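Local coordinates for protein phosphonate monoester hydrolase (Ruegeria pomeroyi, PDB 4UPK) that belongs to the sulfatase family within the alkaline phosphatase clan of hydrolytic enzymes, with an alpha/beta core, at residues A[241-252]-A[312-322]; A[112-123]-A[395-405]. All coordinates share one frame; numbering follows the deposited sequence.

Interaction 1: residues A[241-252]-A[312-322]; sequences RPHPPLVAPAPY and VYLGLATEVDT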
loop_
_atom_site.group_PDB
_atom_site.type_symbol
_atom_site.label_atom_id
_atom_site.label_comp_id
_atom_site.label_asym_id
_atom_site.label_seq_id
_atom_site.Cartn_x
_atom_site.Cartn_y
_atom_site.Cartn_z
ATOM N N ARG A 241 10.789 1.178 35.824
ATOM C CA ARG A 241 11.383 1.637 37.065
ATOM C C ARG A 241 12.774 2.225 36.851
ATOM O O ARG A 241 13.523 1.679 36.036
ATOM C CB ARG A 241 11.447 0.496 38.103
ATOM C CG ARG A 241 10.097 -0.112 38.472
ATOM C CD ARG A 241 9.062 0.903 38.880
ATOM N NE ARG A 241 7.857 0.254 39.381
ATOM C CZ ARG A 241 6.912 0.860 40.095
ATOM N NH1 ARG A 241 7.043 2.138 40.439
ATOM N NH2 ARG A 241 5.844 0.189 40.494
ATOM N N PRO A 242 13.163 3.323 37.566
ATOM C CA PRO A 242 12.374 4.131 38.534
ATOM C C PRO A 242 11.366 5.034 37.827
ATOM O O PRO A 242 11.722 5.727 36.875
ATOM C CB PRO A 242 13.464 4.912 39.281
ATOM C CG PRO A 242 14.537 5.141 38.219
ATOM C CD PRO A 242 14.524 3.893 37.367
ATOM N N HIS A 243 10.094 4.973 38.219
ATOM C CA HIS A 243 9.020 5.734 37.548
ATOM C C HIS A 243 7.777 5.706 38.439
ATOM O O HIS A 243 7.534 4.665 39.060
ATOM C CB HIS A 243 8.675 5.057 36.198
ATOM C CG HIS A 243 7.795 5.820 35.252
ATOM N ND1 HIS A 243 6.420 5.908 35.447
ATOM C CD2 HIS A 243 8.097 6.373 34.055
ATOM C CE1 HIS A 243 5.954 6.597 34.412
ATOM N NE2 HIS A 243 6.922 6.889 33.544
ATOM N N PRO A 244 6.970 6.811 38.505
ATOM C CA PRO A 244 5.743 6.780 39.320
ATOM C C PRO A 244 4.748 5.706 38.830
ATOM O O PRO A 244 4.810 5.335 37.658
ATOM C CB PRO A 244 5.180 8.208 39.158
ATOM C CG PRO A 244 5.787 8.741 37.915
ATOM C CD PRO A 244 7.137 8.127 37.839
ATOM N N PRO A 245 3.808 5.187 39.663
ATOM C CA PRO A 245 3.573 5.482 41.092
ATOM C C PRO A 245 4.717 4.905 41.897
ATOM O O PRO A 245 4.983 3.704 41.823
ATOM C CB PRO A 245 2.223 4.796 41.391
ATOM C CG PRO A 245 1.646 4.409 40.043
ATOM C CD PRO A 245 2.849 4.179 39.180
ATOM N N LEU A 246 5.449 5.793 42.582
ATOM C CA LEU A 246 6.618 5.461 43.384
ATOM C C LEU A 246 6.313 4.546 44.564
ATOM O O LEU A 246 5.677 4.946 45.539
ATOM C CB LEU A 246 7.397 6.717 43.830
ATOM C CG LEU A 246 8.062 7.555 42.725
ATOM C CD1 LEU A 246 8.681 8.811 43.316
ATOM C CD2 LEU A 246 9.136 6.743 41.977
ATOM N N VAL A 247 6.747 3.292 44.429
ATOM C CA VAL A 247 6.639 2.230 45.411
ATOM C C VAL A 247 7.767 1.253 45.124
ATOM O O VAL A 247 8.028 0.957 43.962
ATOM C CB VAL A 247 5.212 1.577 45.500
ATOM C CG1 VAL A 247 4.822 0.790 44.237
ATOM C CG2 VAL A 247 5.064 0.737 46.763
ATOM N N ALA A 248 8.460 0.784 46.179
ATOM C CA ALA A 248 9.560 -0.166 46.041
ATOM C C ALA A 248 9.338 -1.377 46.927
ATOM O O ALA A 248 8.861 -1.216 48.057
ATOM C CB ALA A 248 10.897 0.504 46.359
ATOM N N PRO A 249 9.622 -2.618 46.435
ATOM C CA PRO A 249 9.453 -3.787 47.310
ATOM C C PRO A 249 10.556 -3.849 48.386
ATOM O O PRO A 249 11.636 -3.271 48.189
ATOM C CB PRO A 249 9.521 -4.950 46.325
ATOM C CG PRO A 249 10.460 -4.482 45.274
ATOM C CD PRO A 249 10.191 -3.007 45.124
ATOM N N ALA A 250 10.270 -4.495 49.538
ATOM C CA ALA A 250 11.237 -4.657 50.643
ATOM C C ALA A 250 12.507 -5.391 50.113
ATOM O O ALA A 250 12.348 -6.357 49.364
ATOM C CB ALA A 250 10.609 -5.446 51.787
ATOM N N PRO A 251 13.751 -4.923 50.381
ATOM C CA PRO A 251 14.161 -3.847 51.304
ATOM C C PRO A 251 14.405 -2.468 50.686
ATOM O O PRO A 251 14.822 -1.543 51.402
ATOM C CB PRO A 251 15.469 -4.405 51.865
ATOM C CG PRO A 251 16.092 -5.086 50.677
ATOM C CD PRO A 251 14.931 -5.668 49.889
ATOM N N TYR A 252 14.182 -2.331 49.353
ATOM C CA TYR A 252 14.438 -1.106 48.602
ATOM C C TYR A 252 13.714 0.128 49.047
ATOM O O TYR A 252 14.239 1.226 48.843
ATOM C CB TYR A 252 14.191 -1.330 47.113
ATOM C CG TYR A 252 15.017 -2.454 46.534
ATOM C CD1 TYR A 252 16.353 -2.255 46.173
ATOM C CD2 TYR A 252 14.468 -3.719 46.346
ATOM C CE1 TYR A 252 17.123 -3.301 45.653
ATOM C CE2 TYR A 252 15.227 -4.769 45.842
ATOM C CZ TYR A 252 16.551 -4.557 45.487
ATOM O OH TYR A 252 17.250 -5.602 44.927
ATOM N N VAL A 312 12.745 6.578 47.598
ATOM C CA VAL A 312 12.011 5.479 46.950
ATOM C C VAL A 312 12.490 5.305 45.507
ATOM O O VAL A 312 12.771 4.182 45.095
ATOM C CB VAL A 312 10.461 5.640 47.080
ATOM C CG1 VAL A 312 9.715 4.629 46.193
ATOM C CG2 VAL A 312 10.022 5.513 48.546
ATOM N N TYR A 313 12.622 6.427 44.766
ATOM C CA TYR A 313 13.118 6.506 43.387
ATOM C C TYR A 313 14.526 5.895 43.273
ATOM O O TYR A 313 14.760 5.077 42.376
ATOM C CB TYR A 313 13.129 7.978 42.927
ATOM C CG TYR A 313 13.811 8.227 41.596
ATOM C CD1 TYR A 313 15.177 8.503 41.529
ATOM C CD2 TYR A 313 13.085 8.251 40.414
ATOM C CE1 TYR A 313 15.809 8.755 40.310
ATOM C CE2 TYR A 313 13.706 8.507 39.188
ATOM C CZ TYR A 313 15.068 8.761 39.143
ATOM O OH TYR A 313 15.692 9.024 37.939
ATOM N N LEU A 314 15.454 6.296 44.174
ATOM C CA LEU A 314 16.816 5.775 44.212
ATOM C C LEU A 314 16.853 4.276 44.538
ATOM O O LEU A 314 17.677 3.562 43.979
ATOM C CB LEU A 314 17.710 6.576 45.185
ATOM C CG LEU A 314 17.945 8.063 44.889
ATOM C CD1 LEU A 314 18.661 8.728 46.049
ATOM C CD2 LEU A 314 18.733 8.261 43.587
ATOM N N GLY A 315 15.930 3.811 45.379
ATOM C CA GLY A 315 15.799 2.396 45.744
ATOM C C GLY A 315 15.369 1.520 44.577
ATOM O O GLY A 315 15.900 0.429 44.404
ATOM N N LEU A 316 14.463 2.037 43.708
ATOM C CA LEU A 316 13.986 1.391 42.470
ATOM C C LEU A 316 15.094 1.313 41.416
ATOM O O LEU A 316 15.165 0.310 40.696
ATOM C CB LEU A 316 12.744 2.099 41.899
ATOM C CG LEU A 316 11.436 1.912 42.666
ATOM C CD1 LEU A 316 10.378 2.942 42.192
ATOM C CD2 LEU A 316 10.918 0.495 42.540
ATOM N N ALA A 317 15.952 2.354 41.323
ATOM C CA ALA A 317 17.127 2.402 40.434
ATOM C C ALA A 317 18.142 1.312 40.881
ATOM O O ALA A 317 18.637 0.578 40.037
ATOM C CB ALA A 317 17.770 3.774 40.469
ATOM N N THR A 318 18.383 1.161 42.196
ATOM C CA THR A 318 19.254 0.101 42.731
ATOM C C THR A 318 18.675 -1.315 42.365
ATOM O O THR A 318 19.431 -2.173 41.933
ATOM C CB THR A 318 19.576 0.369 44.227
ATOM O OG1 THR A 318 20.423 1.519 44.289
ATOM C CG2 THR A 318 20.290 -0.814 44.932
ATOM N N GLU A 319 17.345 -1.521 42.478
ATOM C CA GLU A 319 16.726 -2.786 42.104
ATOM C C GLU A 319 16.852 -3.051 40.586
ATOM O O GLU A 319 17.103 -4.181 40.192
ATOM C CB GLU A 319 15.276 -2.870 42.588
ATOM C CG GLU A 319 14.662 -4.265 42.384
ATOM C CD GLU A 319 13.147 -4.299 42.454
ATOM O OE1 GLU A 319 12.522 -3.225 42.310
ATOM O OE2 GLU A 319 12.581 -5.392 42.680
ATOM N N VAL A 320 16.760 -2.013 39.746
ATOM C CA VAL A 320 16.968 -2.159 38.289
ATOM C C VAL A 320 18.413 -2.616 38.051
ATOM O O VAL A 320 18.651 -3.549 37.277
ATOM C CB VAL A 320 16.605 -0.846 37.529
ATOM C CG1 VAL A 320 17.270 -0.761 36.156
ATOM C CG2 VAL A 320 15.093 -0.684 37.428
ATOM N N ASP A 321 19.363 -1.967 38.752
ATOM C CA ASP A 321 20.774 -2.305 38.712
ATOM C C ASP A 321 21.038 -3.786 39.017
ATOM O O ASP A 321 21.742 -4.403 38.241
ATOM C CB ASP A 321 21.584 -1.429 39.655
ATOM C CG ASP A 321 23.058 -1.575 39.401
ATOM O OD1 ASP A 321 23.572 -0.867 38.524
ATOM O OD2 ASP A 321 23.682 -2.470 40.016
ATOM N N THR A 322 20.504 -4.342 40.135
ATOM C CA THR A 322 20.687 -5.758 40.543
ATOM C C THR A 322 20.236 -6.716 39.437
ATOM O O THR A 322 20.934 -7.680 39.159
ATOM C CB THR A 322 19.938 -6.062 41.864
ATOM O OG1 THR A 322 20.277 -5.107 42.871
ATOM C CG2 THR A 322 20.191 -7.477 42.387
#
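Val312 opens the contact by setting its CG1 against the backbone of Leu246 and Val247, 3.7 Å from Val247 N, where a loop lies against one face of the long helix 303-333. The loop, 241-252, follows strand 234-239 of the central sheet in this alkaline phosphatase-type alpha/beta fold, and its course is shaped by cis peptide bonds before Pro242, Pro245 and Pro251. The next residue, Tyr313, leaves the helix at a different angle, and its ring, with CG opposite the backbone N (chi1 171°), comes under Pro242, a CH-pi contact with CB 3.9 Å from the ring centroid. The phenol oxygen is bonded beyond the contact, to the backbone of Gln43 and Arg45. Gly315, bare of a side chain, lets the loop come down on the helix: Tyr252 and Gly315 have their CA atoms 4.7 Å apart. Leu316 fills the middle of the contact. Its CB meets Pro242, while the two methyls spread beneath the loop, CD2 reaching Val247 O at 3.3 Å and Ala248, CD1 touching Leu246 CD2 and Arg241 NH1. That guanidinium is turned so that NH1 gives a nearly straight bond to Pro245 O (2.9 Å, 171°), with the acceptor in the guanidinium plane but the donor above the carbonyl plane; NE forms a salt bridge with Asp213. Thr318 CG2 comes to the edge of the Tyr252 ring, and Glu319 covers a face of it, CB 3.5 Å above the centre. The glutamate chain then runs extended to Pro249, and its OE2 is hydrogen-bonded to Ser212. Val320 turns to the start of the loop, its CG2 3.2 Å from Arg241 O. Last comes Thr322, with OG1 3.7 Å from Tyr252 OH.

Interaction 2: residues A[112-123]-A[395-405]; sequences PNIATEMRKAGY and MPTILDWVGQE
Two nearly parallel helices, 114-120 and 394-402, pack side by side through apolar side chains at one side of the central sheet; the axes of the segments 114-120 and 395-402 are 10.6 Å apart and inclined by 5°. Ile114 buries the most area of any residue in the contact: with CG1 opposite the backbone N (chi1 -167°), its CD1 lies among Met395, Ile398 and Leu399, 3.8 Å from Ile398 CB. Met395 is stretched out in return, laying SD and CE along the backbone of Asn113 and Ile114. Farther on, Met118 bends at chi2 and chi3, which brings SD to 3.8 Å from Val402 CG2 and puts CE over the centre of the Tyr123 ring. Leu399 carries its methyls to Glu117 CB, whose carboxylate turns instead to Lys120 in a salt bridge, OE1 using its syn lone pair. Just past the end of helix 394-402, Gln404 reaches across, CG 3.4 Å from Glu117 O and NE2 beside Lys120 CB. Asn113 and Thr116 form a capping box, while Gly122 and Gly403 close the two helices in Schellman motifs. Val36 and Phe234 on sheet strands meet the same cluster, a layer of helices on a sheet as expected of an alpha/beta sandwich.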
loop_
_atom_site.group_PDB
_atom_site.type_symbol
_atom_site.label_atom_id
_atom_site.label_comp_id
_atom_site.label_asym_id
_atom_site.label_seq_id
_atom_site.Cartn_x
_atom_site.Cartn_y
_atom_site.Cartn_z
ATOM N N PRO A 112 10.987 4.916 8.753
ATOM C CA PRO A 112 11.991 3.895 9.046
ATOM C C PRO A 112 12.389 3.920 10.523
ATOM O O PRO A 112 12.505 4.984 11.122
ATOM C CB PRO A 112 13.162 4.278 8.128
ATOM C CG PRO A 112 12.584 5.168 7.106
ATOM C CD PRO A 112 11.519 5.921 7.818
ATOM N N ASN A 113 12.509 2.746 11.134
ATOM C CA ASN A 113 12.873 2.650 12.543
ATOM C C ASN A 113 13.950 1.590 12.725
ATOM O O ASN A 113 14.289 0.905 11.753
ATOM C CB ASN A 113 11.642 2.429 13.445
ATOM C CG ASN A 113 10.853 1.157 13.198
ATOM O OD1 ASN A 113 11.352 0.039 13.325
ATOM N ND2 ASN A 113 9.565 1.296 12.947
ATOM N N ILE A 114 14.514 1.468 13.948
ATOM C CA ILE A 114 15.559 0.483 14.254
ATOM C C ILE A 114 15.122 -0.967 13.939
ATOM O O ILE A 114 15.922 -1.715 13.404
ATOM C CB ILE A 114 16.181 0.675 15.683
ATOM C CG1 ILE A 114 17.489 -0.146 15.895
ATOM C CG2 ILE A 114 15.172 0.425 16.814
ATOM C CD1 ILE A 114 18.701 0.324 15.081
ATOM N N ALA A 115 13.858 -1.334 14.216
ATOM C CA ALA A 115 13.338 -2.685 13.980
ATOM C C ALA A 115 13.190 -3.010 12.483
ATOM O O ALA A 115 13.668 -4.056 12.036
ATOM C CB ALA A 115 12.024 -2.889 14.719
ATOM N N THR A 116 12.573 -2.097 11.702
ATOM C CA THR A 116 12.394 -2.268 10.253
ATOM C C THR A 116 13.741 -2.387 9.536
ATOM O O THR A 116 13.897 -3.228 8.650
ATOM C CB THR A 116 11.537 -1.146 9.654
ATOM O OG1 THR A 116 12.139 0.119 9.932
ATOM C CG2 THR A 116 10.089 -1.182 10.144
ATOM N N GLU A 117 14.717 -1.565 9.950
ATOM C CA GLU A 117 16.057 -1.560 9.376
ATOM C C GLU A 117 16.875 -2.778 9.788
ATOM O O GLU A 117 17.583 -3.317 8.944
ATOM C CB GLU A 117 16.778 -0.224 9.616
ATOM C CG GLU A 117 16.097 0.994 9.004
ATOM C CD GLU A 117 15.438 0.832 7.649
ATOM O OE1 GLU A 117 16.164 0.798 6.628
ATOM O OE2 GLU A 117 14.187 0.748 7.610
ATOM N N MET A 118 16.733 -3.244 11.054
ATOM C CA MET A 118 17.380 -4.461 11.555
ATOM C C MET A 118 16.801 -5.707 10.891
ATOM O O MET A 118 17.535 -6.673 10.707
ATOM C CB MET A 118 17.312 -4.577 13.090
ATOM C CG MET A 118 18.284 -3.638 13.822
ATOM S SD MET A 118 20.038 -4.044 13.622
ATOM C CE MET A 118 20.234 -5.308 14.856
ATOM N N ARG A 119 15.506 -5.678 10.492
ATOM C CA ARG A 119 14.844 -6.773 9.772
ATOM C C ARG A 119 15.455 -6.974 8.382
ATOM O O ARG A 119 15.546 -8.116 7.902
ATOM C CB ARG A 119 13.335 -6.538 9.665
ATOM C CG ARG A 119 12.591 -6.890 10.943
ATOM C CD ARG A 119 11.144 -7.169 10.636
ATOM N NE ARG A 119 10.422 -7.600 11.828
ATOM C CZ ARG A 119 9.586 -8.631 11.875
ATOM N NH1 ARG A 119 9.383 -9.383 10.796
ATOM N NH2 ARG A 119 8.958 -8.929 13.002
ATOM N N LYS A 120 15.898 -5.853 7.755
ATOM C CA LYS A 120 16.604 -5.841 6.465
ATOM C C LYS A 120 17.986 -6.511 6.601
ATOM O O LYS A 120 18.456 -7.139 5.656
ATOM C CB LYS A 120 16.746 -4.411 5.916
ATOM C CG LYS A 120 15.421 -3.732 5.568
ATOM C CD LYS A 120 15.660 -2.329 5.039
ATOM C CE LYS A 120 14.366 -1.614 4.749
ATOM N NZ LYS A 120 14.574 -0.175 4.427
ATOM N N ALA A 121 18.595 -6.426 7.802
ATOM C CA ALA A 121 19.873 -7.044 8.164
ATOM C C ALA A 121 19.710 -8.539 8.596
ATOM O O ALA A 121 20.707 -9.207 8.893
ATOM C CB ALA A 121 20.558 -6.230 9.261
ATOM N N GLY A 122 18.462 -9.038 8.593
ATOM C CA GLY A 122 18.125 -10.425 8.903
ATOM C C GLY A 122 17.813 -10.715 10.357
ATOM O O GLY A 122 17.675 -11.878 10.745
ATOM N N TYR A 123 17.690 -9.667 11.175
ATOM C CA TYR A 123 17.386 -9.784 12.599
ATOM C C TYR A 123 15.893 -9.791 12.892
ATOM O O TYR A 123 15.122 -9.079 12.241
ATOM C CB TYR A 123 18.008 -8.621 13.377
ATOM C CG TYR A 123 19.513 -8.687 13.520
ATOM C CD1 TYR A 123 20.348 -8.099 12.578
ATOM C CD2 TYR A 123 20.102 -9.273 14.637
ATOM C CE1 TYR A 123 21.739 -8.133 12.718
ATOM C CE2 TYR A 123 21.489 -9.326 14.781
ATOM C CZ TYR A 123 22.302 -8.754 13.817
ATOM O OH TYR A 123 23.659 -8.771 13.982
ATOM N N MET A 395 20.193 4.758 17.120
ATOM C CA MET A 395 19.781 3.976 15.949
ATOM C C MET A 395 20.926 3.907 14.894
ATOM O O MET A 395 21.291 2.792 14.523
ATOM C CB MET A 395 18.436 4.485 15.340
ATOM C CG MET A 395 18.280 4.177 13.856
ATOM S SD MET A 395 16.602 4.389 13.298
ATOM C CE MET A 395 16.670 3.642 11.687
ATOM N N PRO A 396 21.535 5.045 14.438
ATOM C CA PRO A 396 22.621 4.942 13.445
ATOM C C PRO A 396 23.873 4.216 13.935
ATOM O O PRO A 396 24.563 3.608 13.120
ATOM C CB PRO A 396 22.890 6.403 13.051
ATOM C CG PRO A 396 22.423 7.193 14.202
ATOM C CD PRO A 396 21.229 6.464 14.734
ATOM N N THR A 397 24.146 4.222 15.257
ATOM C CA THR A 397 25.280 3.506 15.843
ATOM C C THR A 397 25.100 1.977 15.658
ATOM O O THR A 397 26.034 1.289 15.233
ATOM C CB THR A 397 25.457 3.903 17.302
ATOM O OG1 THR A 397 25.578 5.320 17.404
ATOM C CG2 THR A 397 26.671 3.235 17.954
ATOM N N ILE A 398 23.889 1.469 15.963
ATOM C CA ILE A 398 23.534 0.054 15.875
ATOM C C ILE A 398 23.628 -0.417 14.440
ATOM O O ILE A 398 24.327 -1.397 14.185
ATOM C CB ILE A 398 22.140 -0.257 16.530
ATOM C CG1 ILE A 398 22.122 0.112 18.041
ATOM C CG2 ILE A 398 21.737 -1.727 16.312
ATOM C CD1 ILE A 398 20.714 0.460 18.599
ATOM N N LEU A 399 22.964 0.306 13.497
ATOM C CA LEU A 399 22.971 -0.023 12.064
ATOM C C LEU A 399 24.373 -0.065 11.483
ATOM O O LEU A 399 24.702 -0.999 10.749
ATOM C CB LEU A 399 22.055 0.916 11.242
ATOM C CG LEU A 399 20.544 0.864 11.567
ATOM C CD1 LEU A 399 19.782 1.829 10.681
ATOM C CD2 LEU A 399 19.971 -0.581 11.469
ATOM N N ASP A 400 25.204 0.939 11.827
ATOM C CA ASP A 400 26.595 1.030 11.397
ATOM C C ASP A 400 27.335 -0.239 11.843
ATOM O O ASP A 400 27.899 -0.942 11.002
ATOM C CB ASP A 400 27.232 2.303 11.994
ATOM C CG ASP A 400 28.681 2.590 11.651
ATOM O OD1 ASP A 400 29.272 1.821 10.859
ATOM O OD2 ASP A 400 29.230 3.589 12.179
ATOM N N TRP A 401 27.255 -0.569 13.159
ATOM C CA TRP A 401 27.902 -1.730 13.763
ATOM C C TRP A 401 27.506 -3.082 13.131
ATOM O O TRP A 401 28.377 -3.934 12.965
ATOM C CB TRP A 401 27.719 -1.713 15.287
ATOM C CG TRP A 401 28.533 -2.743 16.002
ATOM C CD1 TRP A 401 29.825 -2.621 16.427
ATOM C CD2 TRP A 401 28.101 -4.055 16.393
ATOM N NE1 TRP A 401 30.223 -3.777 17.063
ATOM C CE2 TRP A 401 29.191 -4.682 17.037
ATOM C CE3 TRP A 401 26.901 -4.775 16.237
ATOM C CZ2 TRP A 401 29.109 -5.983 17.555
ATOM C CZ3 TRP A 401 26.822 -6.062 16.749
ATOM C CH2 TRP A 401 27.915 -6.654 17.402
ATOM N N VAL A 402 26.230 -3.262 12.739
ATOM C CA VAL A 402 25.755 -4.489 12.086
ATOM C C VAL A 402 26.066 -4.486 10.566
ATOM O O VAL A 402 25.967 -5.532 9.903
ATOM C CB VAL A 402 24.262 -4.844 12.394
ATOM C CG1 VAL A 402 24.001 -4.906 13.891
ATOM C CG2 VAL A 402 23.287 -3.875 11.723
ATOM N N GLY A 403 26.420 -3.310 10.038
ATOM C CA GLY A 403 26.747 -3.119 8.630
ATOM C C GLY A 403 25.532 -2.938 7.745
ATOM O O GLY A 403 25.552 -3.343 6.583
ATOM N N GLN A 404 24.461 -2.339 8.294
ATOM C CA GLN A 404 23.204 -2.076 7.594
ATOM C C GLN A 404 23.121 -0.593 7.249
ATOM O O GLN A 404 23.463 0.246 8.088
ATOM C CB GLN A 404 22.005 -2.510 8.465
ATOM C CG GLN A 404 20.632 -2.354 7.819
ATOM C CD GLN A 404 20.458 -3.118 6.515
ATOM O OE1 GLN A 404 20.883 -4.274 6.364
ATOM N NE2 GLN A 404 19.786 -2.495 5.547
ATOM N N GLU A 405 22.673 -0.279 6.016
ATOM C CA GLU A 405 22.512 1.074 5.487
ATOM C C GLU A 405 21.654 1.917 6.419
ATOM O O GLU A 405 20.595 1.465 6.870
ATOM C CB GLU A 405 21.868 1.028 4.090
ATOM C CG GLU A 405 21.907 2.353 3.343
ATOM C CD GLU A 405 21.233 2.393 1.984
ATOM O OE1 GLU A 405 20.948 1.317 1.409
ATOM O OE2 GLU A 405 21.006 3.517 1.482
#

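The contacts lie near opposite ends of strands 35-41 and 234-239, two parallel neighbours in the large mixed sheet: their centres are 33 Å apart and their nearest atoms about 18 Å. Along the chain the order is 112-123, 241-252, 312-322, 395-405, so interaction 1 is nested in the loop that interaction 2 closes. The first strand touches side chains of both contacts, and the second meets interaction 2 and runs on into the loop of interaction 1. The pair thus illustrates how one alpha/beta domain joins sequence-distant parts at two separate places, by a loop on a long helix and by two parallel helices, the latter also salt-bridged through Arg119 to Asp144 of a second subunit.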